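PDB 4O4V: triosephosphate isomerase from Trichomonas vaginalis, which catalyses the interconversion of D-glyceraldehyde 3-phosphate and dihydroxyacetone phosphate in glycolysis and gluconeogenesis, working as a homodimer. Local coordinates for the interface of chains A and B. Sequence-based numbering; all coordinates share one arbitrary frame. Chains: chain A/B, Triosephosphate isomerase.

Three neighbouring patches trace how one subunit of the TIM-barrel homodimer receives the loop and short helix 79-83 of the other. Contacts 1 and 2 have centres of their C-alpha atoms about 7 Å apart and share A:Phe46 and B:Met81. Contact 1 lies about 8 Å from contact 3, centre to centre, and shares A:Ala12 with it. Contacts 2 and 3 are about 16 Å apart. The chain B segment thus runs from a polar tip in contact 3, next to the catalytic lysine, through the apolar middle of contact 1 to contact 2. The two-fold axis repeats all three with the chains exchanged.

Contact 1: the interface of chains A and B. Residues chain A 12-14, 43, 46; chain B 76-77, 81.
B:Met81 reaches out of the short helix 79-83 of chain B and lays its thioether among A:Ala12, A:Pro14, A:Pro43 and A:Phe46, in an apolar part of the homodimer interface. Its CG is turned beside the backbone N (chi1 -61°), and from there the chain runs extended, which carries the terminal methyl onto the 12-14 loop of chain A. The side chain crosses A:Phe46 at about a right angle. CG of B:Met81 rests 3.7 Å from CZ of A:Phe46, off the ring plane and beside the CE2-CZ rim, and CB touches CZ as well. A:Pro43 is also crossed at about a right angle: its CB lies 3.8 Å from the sulfur SD of B:Met81, while its ring carbon CG is 3.7 Å from the methyl CE. The methyl ends on the main chain of the loop, where CE of B:Met81 stands 3.3 Å from the carbonyl carbon C of A:Ala12. Within chain A, the carbonyl O of A:Pro14, which follows a cis peptide bond, sits in the plane of the A:Phe46 ring at its edge, and it also touches CG of B:Met81. Loop and ring therefore enclose the same stretch of the methionine. Beyond the methionine, the methyl CB of A:Ala12 faces the main-chain carbonyl of B:Glu76, 3.6 Å from its O.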
# COMPACT_ATOMS: atom_id res chain seq x y z
N ALA A 12 9.89 -4.23 -1.99
CA ALA A 12 9.55 -3.14 -2.92
C ALA A 12 10.52 -3.15 -4.10
O ALA A 12 11.34 -2.24 -4.27
CB ALA A 12 9.52 -1.80 -2.23
N ASN A 13 10.42 -4.21 -4.88
CA ASN A 13 11.32 -4.43 -6.02
C ASN A 13 10.59 -5.30 -7.02
O ASN A 13 9.63 -6.00 -6.67
CB ASN A 13 12.57 -5.22 -5.61
CG ASN A 13 13.41 -4.56 -4.58
OD1 ASN A 13 14.23 -3.68 -4.90
ND2 ASN A 13 13.27 -4.97 -3.33
N PRO A 14 11.05 -5.34 -8.27
CA PRO A 14 12.03 -4.43 -8.87
C PRO A 14 11.39 -3.08 -9.18
O PRO A 14 10.24 -2.83 -8.82
CB PRO A 14 12.44 -5.20 -10.14
CG PRO A 14 11.18 -5.89 -10.55
CD PRO A 14 10.52 -6.30 -9.25
N PRO A 43 5.16 -6.56 -5.28
CA PRO A 43 4.38 -5.32 -5.08
C PRO A 43 3.01 -5.40 -5.72
O PRO A 43 2.83 -6.02 -6.78
CB PRO A 43 5.25 -4.25 -5.77
CG PRO A 43 6.64 -4.78 -5.64
CD PRO A 43 6.52 -6.26 -5.79
N PHE A 46 2.45 -5.08 -9.49
CA PHE A 46 2.96 -6.18 -10.31
C PHE A 46 2.19 -7.48 -10.12
O PHE A 46 2.43 -8.45 -10.85
CB PHE A 46 4.44 -6.45 -10.01
CG PHE A 46 5.38 -5.31 -10.32
CD1 PHE A 46 5.15 -4.40 -11.35
CD2 PHE A 46 6.52 -5.14 -9.56
CE1 PHE A 46 6.06 -3.34 -11.58
CE2 PHE A 46 7.42 -4.09 -9.80
CZ PHE A 46 7.19 -3.21 -10.82
N GLU B 76 5.10 -1.81 0.19
CA GLU B 76 5.06 -0.48 -0.43
C GLU B 76 5.21 -0.54 -1.95
O GLU B 76 5.93 -1.36 -2.48
CB GLU B 76 6.15 0.42 0.16
CG GLU B 76 5.96 0.73 1.63
CD GLU B 76 4.63 1.45 1.91
OE1 GLU B 76 4.39 2.55 1.34
OE2 GLU B 76 3.81 0.92 2.71
N VAL B 77 4.55 0.39 -2.63
CA VAL B 77 4.69 0.61 -4.07
C VAL B 77 5.39 1.93 -4.29
O VAL B 77 5.15 2.90 -3.57
CB VAL B 77 3.31 0.57 -4.77
CG1 VAL B 77 3.40 0.96 -6.23
CG2 VAL B 77 2.71 -0.83 -4.62
N MET B 81 7.87 2.14 -10.13
CA MET B 81 6.99 1.04 -10.51
C MET B 81 5.77 1.60 -11.24
O MET B 81 5.35 1.08 -12.27
CB MET B 81 6.53 0.27 -9.28
CG MET B 81 7.61 -0.38 -8.45
SD MET B 81 6.89 -1.09 -6.96
CE MET B 81 8.38 -1.56 -6.07

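Contact 2: the interface of chains A and B. Residues chain A 15-18, 46; chain B 80-81, 84-85.
A:Val17, the first residue of helix 17-28, gives its backbone N-H to the hydroxyl of B:Ser84, with N and OG 3.0 Å apart and an angle of 159° at the hydrogen. This is the part of the homodimer interface where the start of that chain A helix meets the end of helix 79-83 and the residues after it in chain B. The serine in turn donates from OG to the carbonyl O of B:Met81, 2.8 Å away, in a direction tilted 26° from the carbonyl plane. OG is placed for both bonds by chi1 of 79°, between the backbone N and the carbonyl carbon. Apolar packing flanks the relay. CG2 of A:Val17 meets CZ at the far end of the B:Phe85 ring at 3.6 Å, the two side chains crossing at about a right angle. A:Phe46 and B:Phe85 meet obliquely through CE1 and CE2, while B:Ser84 CB packs on CA and CB of A:Thr16. At the other end, the close approach of the main-chain oxygens of A:Lys15 and B:Pro80 is doubtful and carries no bond. Next to them, CB of A:Lys15 lies 3.9 Å from CB of B:Pro80.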
# COMPACT_ATOMS: atom_id res chain seq x y z
N LYS A 15 12.14 -2.19 -9.82
CA LYS A 15 11.65 -0.86 -10.10
C LYS A 15 10.66 -0.81 -11.22
O LYS A 15 9.88 0.13 -11.28
CB LYS A 15 12.83 0.07 -10.46
CG LYS A 15 13.64 0.46 -9.26
CD LYS A 15 14.67 1.57 -9.52
CE LYS A 15 15.68 1.19 -10.53
NZ LYS A 15 16.46 0.03 -10.05
N THR A 16 10.68 -1.77 -12.15
CA THR A 16 9.88 -1.66 -13.37
C THR A 16 9.18 -2.97 -13.72
O THR A 16 9.68 -4.07 -13.43
CB THR A 16 10.71 -1.24 -14.60
OG1 THR A 16 11.59 -2.30 -14.96
CG2 THR A 16 11.49 0.04 -14.32
N VAL A 17 8.05 -2.85 -14.40
CA VAL A 17 7.32 -4.02 -14.85
C VAL A 17 8.17 -4.86 -15.82
O VAL A 17 8.07 -6.09 -15.80
CB VAL A 17 5.94 -3.65 -15.44
CG1 VAL A 17 6.07 -2.82 -16.72
CG2 VAL A 17 5.11 -4.91 -15.64
N GLU A 18 9.01 -4.25 -16.64
CA GLU A 18 9.87 -5.02 -17.54
C GLU A 18 10.82 -5.91 -16.75
O GLU A 18 11.04 -7.07 -17.10
CB GLU A 18 10.62 -4.06 -18.47
CG GLU A 18 9.72 -3.34 -19.44
CD GLU A 18 9.14 -1.98 -18.93
OE1 GLU A 18 9.22 -1.57 -17.72
OE2 GLU A 18 8.56 -1.29 -19.80
N PHE A 46 2.45 -5.08 -9.49
CA PHE A 46 2.96 -6.18 -10.31
C PHE A 46 2.19 -7.48 -10.12
O PHE A 46 2.43 -8.45 -10.85
CB PHE A 46 4.44 -6.45 -10.01
CG PHE A 46 5.38 -5.31 -10.32
CD1 PHE A 46 5.15 -4.40 -11.35
CD2 PHE A 46 6.52 -5.14 -9.56
CE1 PHE A 46 6.06 -3.34 -11.58
CE2 PHE A 46 7.42 -4.09 -9.80
CZ PHE A 46 7.19 -3.21 -10.82
N PRO B 80 9.00 4.62 -9.33
CA PRO B 80 9.41 3.99 -10.60
C PRO B 80 8.46 2.88 -11.06
O PRO B 80 8.30 2.67 -12.26
CB PRO B 80 10.81 3.44 -10.29
CG PRO B 80 11.29 4.26 -9.08
CD PRO B 80 10.08 4.63 -8.33
N MET B 81 7.87 2.14 -10.13
CA MET B 81 6.99 1.04 -10.51
C MET B 81 5.77 1.60 -11.24
O MET B 81 5.35 1.08 -12.27
CB MET B 81 6.53 0.27 -9.28
CG MET B 81 7.61 -0.38 -8.45
SD MET B 81 6.89 -1.09 -6.96
CE MET B 81 8.38 -1.56 -6.07
N SER B 84 6.53 2.97 -14.63
CA SER B 84 6.86 1.97 -15.64
C SER B 84 5.62 1.52 -16.41
O SER B 84 5.76 0.92 -17.49
CB SER B 84 7.60 0.77 -15.01
OG SER B 84 6.74 -0.16 -14.33
N PHE B 85 4.43 1.80 -15.90
CA PHE B 85 3.18 1.58 -16.63
C PHE B 85 2.76 2.81 -17.42
O PHE B 85 1.77 2.75 -18.14
CB PHE B 85 2.05 1.16 -15.68
CG PHE B 85 2.23 -0.21 -15.13
CD1 PHE B 85 1.72 -1.31 -15.78
CD2 PHE B 85 2.95 -0.42 -13.96
CE1 PHE B 85 1.90 -2.60 -15.27
CE2 PHE B 85 3.12 -1.68 -13.45
CZ PHE B 85 2.61 -2.77 -14.09

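Contact 3: the interface of chains A and B. Residues chain A 9, 11-12, 63, 96-97; chain B 73-75.
B:Thr74, at the tip of the interdigitating loop, is gripped through its hydroxyl, backbone N and carbonyl by chain A. OG1 donates to the carboxylate OE1 of A:Glu96 at 2.7 Å, meeting it from above the carboxylate plane. The backbone N of B:Thr74 binds the same OE1 at 2.9 Å on its anti lone pair, so one oxygen takes two donors. OG1 also accepts from the amide ND2 of A:Asn9, 3.1 Å away and close to the amide plane. On the other flank, NH1 of the A:Arg97 guanidinium donates to O of B:Thr74 at 2.9 Å, lying in the carbonyl plane on a lone pair. A bend at chi3 (63°) turns the guanidinium back so that NH1 reaches this oxygen. The next residue, B:Gly75, gives its N-H to OE1 of A:Glu63 at 2.9 Å, almost straight (170° at the hydrogen). In the second shell, NZ of A:Lys11, the catalytic lysine, forms a salt bridge with OE2 of A:Glu96 at 2.8 Å, which probably steadies the carboxylate. The backbone N of A:Lys11 reaches OD1 of A:Asn9 from above its carbonyl plane and may help set the amide whose ND2 faces B:Thr74. A:Asn9 ends strand 5-9, A:Glu63 follows strand 59-62, and A:Glu96 and A:Arg97 lie on helix 95-99, so the loop tip of chain B sits against, and probably supports, the active-site end of the chain A barrel.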
# COMPACT_ATOMS: atom_id res chain seq x y z
N ASN A 9 10.07 -13.18 -1.10
CA ASN A 9 9.54 -11.84 -0.86
C ASN A 9 10.36 -10.83 -1.65
O ASN A 9 11.47 -10.48 -1.26
CB ASN A 9 9.62 -11.54 0.64
CG ASN A 9 9.07 -10.18 0.98
OD1 ASN A 9 8.43 -9.51 0.15
ND2 ASN A 9 9.27 -9.76 2.21
N LYS A 11 9.83 -7.79 -1.80
CA LYS A 11 9.77 -6.51 -1.10
C LYS A 11 9.38 -5.44 -2.11
O LYS A 11 8.57 -5.70 -3.00
CB LYS A 11 11.03 -6.19 -0.29
CG LYS A 11 11.44 -7.34 0.65
CD LYS A 11 12.60 -6.97 1.54
CE LYS A 11 12.97 -8.11 2.45
NZ LYS A 11 14.00 -7.66 3.43
N ALA A 12 9.89 -4.23 -1.99
CA ALA A 12 9.55 -3.14 -2.92
C ALA A 12 10.52 -3.15 -4.10
O ALA A 12 11.34 -2.24 -4.27
CB ALA A 12 9.52 -1.80 -2.23
N GLU A 63 2.03 -8.73 -0.43
CA GLU A 63 3.00 -8.41 0.62
C GLU A 63 2.36 -7.79 1.87
O GLU A 63 3.03 -7.57 2.88
CB GLU A 63 4.10 -7.48 0.11
CG GLU A 63 5.04 -8.16 -0.90
CD GLU A 63 6.15 -7.25 -1.39
OE1 GLU A 63 6.46 -6.24 -0.74
OE2 GLU A 63 6.74 -7.57 -2.48
N GLU A 96 9.48 -4.98 8.39
CA GLU A 96 9.53 -3.66 7.79
C GLU A 96 8.22 -2.90 8.00
O GLU A 96 8.24 -1.68 8.17
CB GLU A 96 9.92 -3.81 6.31
CG GLU A 96 11.36 -4.29 6.15
CD GLU A 96 11.66 -5.04 4.89
OE1 GLU A 96 10.85 -5.09 3.95
OE2 GLU A 96 12.79 -5.61 4.83
N ARG A 97 7.10 -3.60 7.96
CA ARG A 97 5.83 -2.97 8.21
C ARG A 97 5.58 -2.67 9.69
O ARG A 97 5.00 -1.64 10.03
CB ARG A 97 4.68 -3.75 7.60
CG ARG A 97 4.84 -3.92 6.10
CD ARG A 97 3.53 -4.09 5.37
NE ARG A 97 2.66 -2.92 5.47
CZ ARG A 97 2.79 -1.81 4.76
NH1 ARG A 97 3.72 -1.71 3.83
NH2 ARG A 97 1.96 -0.79 4.96
N PHE B 73 11.17 -2.53 1.80
CA PHE B 73 9.94 -1.85 2.24
C PHE B 73 8.74 -2.71 1.87
O PHE B 73 7.91 -2.34 1.05
CB PHE B 73 9.86 -0.46 1.63
CG PHE B 73 11.14 0.34 1.83
CD1 PHE B 73 11.54 0.72 3.09
CD2 PHE B 73 11.97 0.65 0.75
CE1 PHE B 73 12.74 1.42 3.27
CE2 PHE B 73 13.16 1.35 0.95
CZ PHE B 73 13.53 1.71 2.19
N THR B 74 8.66 -3.88 2.49
CA THR B 74 7.62 -4.84 2.19
C THR B 74 6.25 -4.18 2.24
O THR B 74 5.92 -3.48 3.19
CB THR B 74 7.71 -6.02 3.17
OG1 THR B 74 8.94 -6.72 2.94
CG2 THR B 74 6.57 -7.03 2.99
N GLY B 75 5.46 -4.40 1.19
CA GLY B 75 4.11 -3.86 1.08
C GLY B 75 4.00 -2.53 0.36
O GLY B 75 2.88 -2.16 -0.02